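Side-chain contacts in AxyAgu115A (Amphibacillus xylanus NBRC 15112, PDB 6NPS), which is a family GH115 alpha-glucuronidase that probably removes glucuronic acid side groups from xylans such as arabinoglucuronoxylan: residues A[622-627]-A[634-639]; A[140-145]-A[183-188]; A[578-583]-A[610-615]. The protein carries 3 engineered substitutions. All blocks are in the same frame, centred on the assembly; numbering follows the deposited sequence. Where two conformers were deposited one is given.

How the contacts relate
All three contacts gather around the helical hairpin 564-596/601-629 and the part of the barrel domain next to it. Contacts 1 and 3 share helix 601-629, contact 3 pairing it with helix 564-596 and contact 1 with the loop that follows it; their centres lie about 15 Å apart, and His639 CD2 meets Leu581 CD1 at 3.8 Å. Contact 2, between the loop at 140-145 and helix 181-190, has its centre about 11 Å from that of contact 1, and Met634 CE reaches Trp185 CD2 at 3.6 Å. Contacts 2 and 3 do not touch: about 15 Å separates their nearest atoms, with contact 1 as the bridge.

Contact 1 of 3, residues A[622-627]-A[634-639]; sequences EYHTIA and MGLSEH
His624 CG lies beside its own backbone N (chi1 -72°), which carries the imidazole out to the backbone of Met634 and Gly635, while Tyr623, with CG anti to the backbone N (chi1 -178°), sends its phenol ring to the same two residues. The polar link is one hydrogen bond, somewhat bent: Gly635 N donates to His624 NE2 at 2.8 Å, close to the imidazole plane. This suits a histidine, whose NE2 can accept in the plane of the ring, and it satisfies a buried peptide N-H. Glycine fits its place for a steric reason, since a CB there would point toward the helix and come tight against both rings, about 3.3 Å from His624 NE2 and 3.4 Å from Tyr623 CD2. The tyrosine ring meets Met634 obliquely, Tyr623 CE2 lying 3.5 Å from Met634 CB, and Gly635 N sits at the ring's edge 3.9 Å from Tyr623 CE2. On the imidazole, Leu636 CG packs against His624 CE1 at 3.9 Å. Tyr623 also stacks on Tyr573 of helix 564-596, and the bent chain of Met634 leads away to Phe182 and Trp185. Here the loop after helix 601-629 doubles back and is clasped to that helix by a side-chain-to-main-chain hydrogen bond, at the seam between the helical hairpin and the barrel domain.

Contact 2 of 3, residues A[140-145]-A[183-188]; sequences VDWSGV and GNWSAK
Helix 181-190, in the connection between the first two strands of the (beta/alpha)8 barrel, meets the loop that follows helix 120-133 through one pair of tryptophans, Trp142 and Trp185. Their CA atoms are 13.0 Å apart, a gap that two large indoles can span. In each, CG is anti to the backbone N (chi1 -176° in Trp142, 174° in Trp185), and the benzo ends of the indoles come together. Trp142 CH2 lies 3.7 Å from Trp185 CH2, and Trp142 CZ3 is 3.9 Å from that same atom. The six-membered rings have centroids 5.5 Å apart and planes turned by 57°, so they meet obliquely in a small, purely apolar contact. Helix 195-207 of the same barrel connection also packs against the pair, with Leu204 against Trp142 and Met197 against Trp185. Tryptophan suits both places because its pyrrole N-H can be used away from the meeting carbons: Trp185 NE1 donates to Lys630 O just beyond helix 601-629, and Trp142 NE1 makes a weak bond to Glu458 OE2.

Contact 3 of 3, residues A[578-583]-A[610-615]; sequences NLNLQK and KACLKR
Asn580 lays its amide alongside Cys612, the oxygen over the cysteine's CA and sulfur and the nitrogen at its carbonyl. The two residues face each other across an antiparallel helical hairpin, helices 564-596 and 601-629, whose short segments run at 156° with axes 9.1 Å apart. Asparagine fits because, with CG anti to the backbone N (chi1 178°), its short arm reaches the opposite helix with a donor at its end. Asn580 ND2 donates to Cys612 O at 2.8 Å in a nearly straight bond, the acceptor in the amide plane while the donor is tilted 32° from the carbonyl plane. This bond fixes how the amide is turned, leaving Asn580 OD1 3.7 Å from Cys612 SG. Arg615 brings its aliphatic stem to the same oxygen, Arg615 CG 3.8 Å from Asn580 OD1. A leucine in place of the asparagine has no amide donor, and Cys612 O would probably be left without its partner. The small cysteine between the helices also packs on Met584 and Leu587. Lys583 runs extended past the sulfur to NZ, which forms a long, weak ion pair with Asp546; Lys583 CG and CD both lie 4.0 Å from Cys612 SG.

Contact 1 of 3, residues A[622-627]-A[634-639]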
loop_
_atom_site.group_PDB
_atom_site.type_symbol
_atom_site.label_atom_id
_atom_site.label_comp_id
_atom_site.label_asym_id
_atom_site.label_seq_id
_atom_site.Cartn_x
_atom_site.Cartn_y
_atom_site.Cartn_z
ATOM N N GLU A 622 -0.229 -33.564 9.954
ATOM C CA GLU A 622 -0.650 -34.407 11.068
ATOM C C GLU A 622 -2.056 -34.954 10.832
ATOM O O GLU A 622 -2.314 -36.144 11.046
ATOM C CB GLU A 622 -0.557 -33.630 12.394
ATOM C CG GLU A 622 -0.905 -34.477 13.631
ATOM C CD GLU A 622 -0.525 -33.816 14.999
ATOM O OE1 GLU A 622 -0.180 -32.603 15.030
ATOM O OE2 GLU A 622 -0.580 -34.534 16.043
ATOM N N TYR A 623 -2.965 -34.119 10.324
ATOM C CA TYR A 623 -4.337 -34.560 10.096
ATOM C C TYR A 623 -4.399 -35.687 9.064
ATOM O O TYR A 623 -5.182 -36.639 9.204
ATOM C CB TYR A 623 -5.132 -33.361 9.636
ATOM C CG TYR A 623 -6.598 -33.568 9.373
ATOM C CD1 TYR A 623 -7.457 -34.059 10.361
ATOM C CD2 TYR A 623 -7.130 -33.201 8.156
ATOM C CE1 TYR A 623 -8.836 -34.216 10.112
ATOM C CE2 TYR A 623 -8.490 -33.319 7.897
ATOM C CZ TYR A 623 -9.336 -33.824 8.877
ATOM O OH TYR A 623 -10.667 -33.916 8.608
ATOM N N HIS A 624 -3.552 -35.606 8.039
ATOM C CA HIS A 624 -3.511 -36.575 6.959
ATOM C C HIS A 624 -2.811 -37.869 7.346
ATOM O O HIS A 624 -2.915 -38.840 6.598
ATOM C CB HIS A 624 -2.817 -35.951 5.744
ATOM C CG HIS A 624 -3.650 -34.913 5.066
ATOM N ND1 HIS A 624 -3.129 -33.992 4.185
ATOM C CD2 HIS A 624 -4.970 -34.628 5.172
ATOM C CE1 HIS A 624 -4.097 -33.192 3.769
ATOM N NE2 HIS A 624 -5.222 -33.554 4.353
ATOM N N THR A 625 -2.116 -37.920 8.486
ATOM C CA THR A 625 -1.464 -39.151 8.894
ATOM C C THR A 625 -2.034 -39.811 10.157
ATOM O O THR A 625 -1.702 -40.973 10.415
ATOM C CB THR A 625 0.045 -38.921 9.076
ATOM O OG1 THR A 625 0.261 -37.926 10.066
ATOM C CG2 THR A 625 0.670 -38.425 7.767
ATOM N N ILE A 626 -2.878 -39.140 10.947
ATOM C CA ILE A 626 -3.413 -39.828 12.124
ATOM C C ILE A 626 -4.257 -41.046 11.713
ATOM O O ILE A 626 -4.912 -41.062 10.657
ATOM C CB ILE A 626 -4.251 -38.905 13.023
ATOM C CG1 ILE A 626 -5.244 -38.127 12.183
ATOM C CG2 ILE A 626 -3.367 -37.985 13.813
ATOM C CD1 ILE A 626 -6.408 -37.700 12.976
ATOM N N ALA A 627 -4.237 -42.064 12.578
ATOM C CA ALA A 627 -5.064 -43.261 12.430
ATOM C C ALA A 627 -4.861 -43.902 11.056
ATOM O O ALA A 627 -5.814 -44.300 10.390
ATOM C CB ALA A 627 -6.538 -42.937 12.691
ATOM N N MET A 634 -8.311 -34.860 3.389
ATOM C CA MET A 634 -9.442 -34.033 3.810
ATOM C C MET A 634 -9.052 -32.580 4.063
ATOM O O MET A 634 -9.934 -31.719 4.099
ATOM C CB MET A 634 -10.076 -34.618 5.079
ATOM C CG MET A 634 -10.925 -35.844 4.817
ATOM S SD MET A 634 -12.220 -35.479 3.612
ATOM C CE MET A 634 -13.402 -36.790 4.062
ATOM N N GLY A 635 -7.761 -32.291 4.234
ATOM C CA GLY A 635 -7.308 -30.932 4.488
ATOM C C GLY A 635 -6.490 -30.338 3.360
ATOM O O GLY A 635 -5.769 -29.352 3.562
ATOM N N LEU A 636 -6.627 -30.904 2.157
ATOM C CA LEU A 636 -5.801 -30.543 1.006
ATOM C C LEU A 636 -6.145 -29.207 0.334
ATOM O O LEU A 636 -5.296 -28.678 -0.399
ATOM C CB LEU A 636 -5.905 -31.635 -0.059
ATOM C CG LEU A 636 -4.812 -32.694 -0.053
ATOM C CD1 LEU A 636 -4.965 -33.657 -1.255
ATOM C CD2 LEU A 636 -3.462 -32.006 -0.024
ATOM N N SER A 637 -7.352 -28.668 0.519
ATOM C CA SER A 637 -7.755 -27.470 -0.213
ATOM C C SER A 637 -6.847 -26.297 0.132
ATOM O O SER A 637 -6.589 -26.039 1.313
ATOM C CB SER A 637 -9.202 -27.087 0.135
ATOM O OG SER A 637 -9.994 -28.230 0.348
ATOM N N GLU A 638 -6.368 -25.599 -0.901
ATOM C CA GLU A 638 -5.752 -24.285 -0.729
ATOM C C GLU A 638 -6.711 -23.402 0.029
ATOM O O GLU A 638 -7.904 -23.359 -0.283
ATOM C CB GLU A 638 -5.434 -23.629 -2.078
ATOM C CG GLU A 638 -4.266 -24.234 -2.816
ATOM C CD GLU A 638 -2.983 -24.137 -2.016
ATOM O OE1 GLU A 638 -2.688 -23.040 -1.495
ATOM O OE2 GLU A 638 -2.282 -25.164 -1.896
ATOM N N HIS A 639 -6.189 -22.681 1.036
ATOM C CA HIS A 639 -7.080 -21.928 1.905
ATOM C C HIS A 639 -6.502 -20.597 2.391
ATOM O O HIS A 639 -7.140 -19.932 3.222
ATOM C CB HIS A 639 -7.469 -22.797 3.096
ATOM C CG HIS A 639 -6.301 -23.364 3.826
ATOM N ND1 HIS A 639 -5.651 -24.510 3.422
ATOM C CD2 HIS A 639 -5.642 -22.924 4.932
ATOM C CE1 HIS A 639 -4.646 -24.755 4.247
ATOM N NE2 HIS A 639 -4.627 -23.815 5.177
#

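Contact 2 of 3, residues A[140-145]-A[183-188]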
loop_
_atom_site.group_PDB
_atom_site.type_symbol
_atom_site.label_atom_id
_atom_site.label_comp_id
_atom_site.label_asym_id
_atom_site.label_seq_id
_atom_site.Cartn_x
_atom_site.Cartn_y
_atom_site.Cartn_z
ATOM N N VAL A 140 -19.237 -42.790 15.664
ATOM C CA VAL A 140 -18.396 -43.935 16.036
ATOM C C VAL A 140 -17.562 -44.426 14.848
ATOM O O VAL A 140 -16.353 -44.652 14.971
ATOM C CB VAL A 140 -19.260 -45.068 16.639
ATOM C CG1 VAL A 140 -20.370 -45.506 15.678
ATOM C CG2 VAL A 140 -18.378 -46.240 17.039
ATOM N N ASP A 141 -18.167 -44.550 13.685
ATOM C CA ASP A 141 -17.431 -44.995 12.506
ATOM C C ASP A 141 -16.811 -43.837 11.733
ATOM O O ASP A 141 -15.642 -43.908 11.346
ATOM C CB ASP A 141 -18.362 -45.797 11.586
ATOM C CG ASP A 141 -17.723 -46.123 10.239
ATOM O OD1 ASP A 141 -17.013 -47.150 10.144
ATOM O OD2 ASP A 141 -17.930 -45.348 9.277
ATOM N N TRP A 142 -17.570 -42.756 11.534
ATOM C CA TRP A 142 -17.122 -41.642 10.707
ATOM C C TRP A 142 -15.877 -40.953 11.268
ATOM O O TRP A 142 -14.953 -40.621 10.512
ATOM C CB TRP A 142 -18.253 -40.626 10.530
ATOM C CG TRP A 142 -17.794 -39.567 9.603
ATOM C CD1 TRP A 142 -17.363 -38.314 9.921
ATOM C CD2 TRP A 142 -17.644 -39.702 8.186
ATOM N NE1 TRP A 142 -16.978 -37.652 8.779
ATOM C CE2 TRP A 142 -17.146 -38.481 7.702
ATOM C CE3 TRP A 142 -17.914 -40.735 7.286
ATOM C CZ2 TRP A 142 -16.890 -38.260 6.347
ATOM C CZ3 TRP A 142 -17.676 -40.513 5.931
ATOM C CH2 TRP A 142 -17.148 -39.286 5.483
ATOM N N SER A 143 -15.818 -40.720 12.583
ATOM C CA SER A 143 -14.714 -39.993 13.199
ATOM C C SER A 143 -13.893 -40.864 14.146
ATOM O O SER A 143 -13.005 -40.347 14.845
ATOM C CB SER A 143 -15.245 -38.777 13.968
ATOM O OG SER A 143 -15.971 -37.900 13.118
ATOM N N GLY A 144 -14.189 -42.158 14.221
ATOM C CA GLY A 144 -13.490 -43.007 15.182
ATOM C C GLY A 144 -13.722 -42.632 16.633
ATOM O O GLY A 144 -12.783 -42.644 17.425
ATOM N N VAL A 145 -14.953 -42.301 17.006
ATOM C CA VAL A 145 -15.269 -41.990 18.398
ATOM C C VAL A 145 -15.584 -43.310 19.102
ATOM O O VAL A 145 -16.677 -43.850 18.966
ATOM C CB VAL A 145 -16.429 -40.997 18.501
ATOM C CG1 VAL A 145 -16.746 -40.689 19.987
ATOM C CG2 VAL A 145 -16.062 -39.724 17.728
ATOM N N GLY A 183 -11.953 -36.403 -3.151
ATOM C CA GLY A 183 -11.507 -37.286 -4.218
ATOM C C GLY A 183 -10.286 -38.091 -3.816
ATOM O O GLY A 183 -10.285 -39.323 -3.880
ATOM N N ASN A 184 -9.245 -37.401 -3.343
ATOM C CA ASN A 184 -8.043 -38.079 -2.858
ATOM C C ASN A 184 -8.339 -38.980 -1.663
ATOM O O ASN A 184 -7.727 -40.041 -1.509
ATOM C CB ASN A 184 -6.997 -37.046 -2.464
ATOM C CG ASN A 184 -6.296 -36.467 -3.659
ATOM O OD1 ASN A 184 -5.258 -36.971 -4.069
ATOM N ND2 ASN A 184 -6.855 -35.402 -4.225
ATOM N N TRP A 185 -9.239 -38.551 -0.786
ATOM C CA TRP A 185 -9.582 -39.355 0.385
ATOM C C TRP A 185 -10.249 -40.657 -0.040
ATOM O O TRP A 185 -9.851 -41.746 0.388
ATOM C CB TRP A 185 -10.509 -38.555 1.307
ATOM C CG TRP A 185 -11.051 -39.320 2.476
ATOM C CD1 TRP A 185 -10.390 -39.629 3.619
ATOM C CD2 TRP A 185 -12.356 -39.896 2.595
ATOM N NE1 TRP A 185 -11.212 -40.349 4.474
ATOM C CE2 TRP A 185 -12.428 -40.517 3.871
ATOM C CE3 TRP A 185 -13.486 -39.921 1.770
ATOM C CZ2 TRP A 185 -13.587 -41.168 4.336
ATOM C CZ3 TRP A 185 -14.644 -40.586 2.228
ATOM C CH2 TRP A 185 -14.679 -41.193 3.501
ATOM N N SER A 186 -11.272 -40.550 -0.883
ATOM C CA SER A 186 -11.963 -41.726 -1.416
ATOM C C SER A 186 -10.997 -42.663 -2.152
ATOM O O SER A 186 -11.012 -43.880 -1.934
ATOM C CB SER A 186 -13.084 -41.269 -2.342
ATOM O OG SER A 186 -12.493 -41.070 -3.614
ATOM N N ALA A 187 -10.153 -42.116 -3.036
ATOM C CA ALA A 187 -9.206 -42.952 -3.780
ATOM C C ALA A 187 -8.269 -43.716 -2.841
ATOM O O ALA A 187 -8.147 -44.942 -2.927
ATOM C CB ALA A 187 -8.400 -42.098 -4.764
ATOM N N LYS A 188 -7.603 -43.008 -1.923
ATOM C CA LYS A 188 -6.648 -43.663 -1.029
ATOM C C LYS A 188 -7.311 -44.704 -0.127
ATOM O O LYS A 188 -6.766 -45.796 0.068
ATOM C CB LYS A 188 -5.936 -42.618 -0.169
ATOM C CG LYS A 188 -4.845 -43.192 0.716
ATOM C CD LYS A 188 -4.961 -42.616 2.121
ATOM C CE LYS A 188 -4.357 -43.504 3.217
ATOM N NZ LYS A 188 -2.915 -43.134 3.503
#

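Contact 3 of 3, residues A[578-583]-A[610-615]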
loop_
_atom_site.group_PDB
_atom_site.type_symbol
_atom_site.label_atom_id
_atom_site.label_comp_id
_atom_site.label_asym_id
_atom_site.label_seq_id
_atom_site.Cartn_x
_atom_site.Cartn_y
_atom_site.Cartn_z
ATOM N N ASN A 578 -8.224 -23.155 12.079
ATOM C CA ASN A 578 -8.858 -21.853 11.898
ATOM C C ASN A 578 -8.110 -20.756 12.648
ATOM O O ASN A 578 -7.864 -19.666 12.119
ATOM C CB ASN A 578 -10.291 -21.911 12.430
ATOM C CG ASN A 578 -11.313 -22.207 11.341
ATOM O OD1 ASN A 578 -11.386 -21.501 10.330
ATOM N ND2 ASN A 578 -12.109 -23.271 11.548
ATOM N N LEU A 579 -7.797 -21.006 13.910
ATOM C CA LEU A 579 -7.314 -19.901 14.723
ATOM C C LEU A 579 -5.846 -19.591 14.462
ATOM O O LEU A 579 -5.439 -18.430 14.592
ATOM C CB LEU A 579 -7.537 -20.197 16.202
ATOM C CG LEU A 579 -9.029 -20.273 16.557
ATOM C CD1 LEU A 579 -9.145 -20.248 18.044
ATOM C CD2 LEU A 579 -9.824 -19.117 15.972
ATOM N N ASN A 580 -5.032 -20.597 14.132
ATOM C CA ASN A 580 -3.667 -20.294 13.701
ATOM C C ASN A 580 -3.674 -19.420 12.447
ATOM O O ASN A 580 -2.865 -18.484 12.309
ATOM C CB ASN A 580 -2.902 -21.583 13.454
ATOM C CG ASN A 580 -1.478 -21.331 12.945
ATOM O OD1 ASN A 580 -0.620 -20.908 13.707
ATOM N ND2 ASN A 580 -1.239 -21.576 11.673
ATOM N N LEU A 581 -4.610 -19.686 11.530
ATOM C CA LEU A 581 -4.681 -18.876 10.314
ATOM C C LEU A 581 -5.115 -17.441 10.622
ATOM O O LEU A 581 -4.578 -16.489 10.033
ATOM C CB LEU A 581 -5.684 -19.506 9.349
ATOM C CG LEU A 581 -5.822 -18.758 8.015
ATOM C CD1 LEU A 581 -6.150 -19.822 6.982
ATOM C CD2 LEU A 581 -6.978 -17.753 8.069
ATOM N N GLN A 582 -6.128 -17.267 11.490
ATOM C CA GLN A 582 -6.530 -15.918 11.902
ATOM C C GLN A 582 -5.345 -15.186 12.544
ATOM O O GLN A 582 -5.035 -14.043 12.194
ATOM C CB GLN A 582 -7.693 -15.976 12.886
ATOM C CG GLN A 582 -8.948 -16.650 12.374
ATOM C CD GLN A 582 -9.846 -15.692 11.629
ATOM O OE1 GLN A 582 -9.847 -14.492 11.909
ATOM N NE2 GLN A 582 -10.606 -16.207 10.664
ATOM N N LYS A 583 -4.651 -15.861 13.462
ATOM C CA LYS A 583 -3.524 -15.254 14.166
ATOM C C LYS A 583 -2.443 -14.803 13.200
ATOM O O LYS A 583 -1.870 -13.714 13.349
ATOM C CB LYS A 583 -2.969 -16.262 15.155
ATOM C CG LYS A 583 -1.680 -15.858 15.875
ATOM C CD LYS A 583 -1.309 -17.011 16.831
ATOM C CE LYS A 583 0.029 -16.803 17.551
ATOM N NZ LYS A 583 0.383 -18.147 18.164
ATOM N N LYS A 610 5.744 -15.937 10.027
ATOM C CA LYS A 610 6.395 -17.071 9.383
ATOM C C LYS A 610 6.154 -18.366 10.152
ATOM O O LYS A 610 5.904 -19.433 9.558
ATOM C CB LYS A 610 7.900 -16.777 9.283
ATOM C CG LYS A 610 8.610 -17.249 8.055
ATOM C CD LYS A 610 10.157 -17.059 8.151
ATOM C CE LYS A 610 10.548 -15.684 8.651
ATOM N NZ LYS A 610 12.049 -15.430 8.498
ATOM N N ALA A 611 6.231 -18.301 11.485
ATOM C CA ALA A 611 6.027 -19.518 12.284
ATOM C C ALA A 611 4.585 -20.016 12.211
ATOM O O ALA A 611 4.347 -21.229 12.267
ATOM C CB ALA A 611 6.407 -19.270 13.743
ATOM N N CYS A 612 3.611 -19.096 12.161
ATOM C CA CYS A 612 2.212 -19.491 11.947
ATOM C C CYS A 612 2.039 -20.211 10.626
ATOM O O CYS A 612 1.297 -21.215 10.525
ATOM C CB CYS A 612 1.297 -18.261 11.979
ATOM S SG CYS A 612 1.064 -17.628 13.643
ATOM N N LEU A 613 2.665 -19.701 9.580
ATOM C CA LEU A 613 2.525 -20.370 8.293
ATOM C C LEU A 613 3.108 -21.785 8.329
ATOM O O LEU A 613 2.546 -22.723 7.743
ATOM C CB LEU A 613 3.195 -19.531 7.199
ATOM C CG LEU A 613 2.937 -20.073 5.793
ATOM C CD1 LEU A 613 1.446 -19.940 5.501
ATOM C CD2 LEU A 613 3.733 -19.291 4.779
ATOM N N LYS A 614 4.246 -21.951 8.992
ATOM C CA LYS A 614 4.806 -23.286 9.160
ATOM C C LYS A 614 3.861 -24.200 9.945
ATOM O O LYS A 614 3.688 -25.385 9.602
ATOM C CB LYS A 614 6.145 -23.175 9.871
ATOM C CG LYS A 614 6.888 -24.474 10.086
ATOM C CD LYS A 614 8.345 -24.154 10.470
ATOM C CE LYS A 614 9.031 -25.321 11.192
ATOM N NZ LYS A 614 9.635 -24.941 12.520
ATOM N N ARG A 615 3.234 -23.672 11.002
ATOM C CA ARG A 615 2.326 -24.501 11.790
ATOM C C ARG A 615 1.098 -24.913 10.979
ATOM O O ARG A 615 0.559 -26.003 11.190
ATOM C CB ARG A 615 1.928 -23.758 13.076
ATOM C CG ARG A 615 0.854 -24.458 13.902
ATOM C CD ARG A 615 1.435 -25.458 14.914
ATOM N NE ARG A 615 0.374 -25.967 15.777
ATOM C CZ ARG A 615 0.095 -27.251 15.977
ATOM N NH1 ARG A 615 0.922 -28.196 15.598
ATOM N NH2 ARG A 615 -1.025 -27.576 16.575
#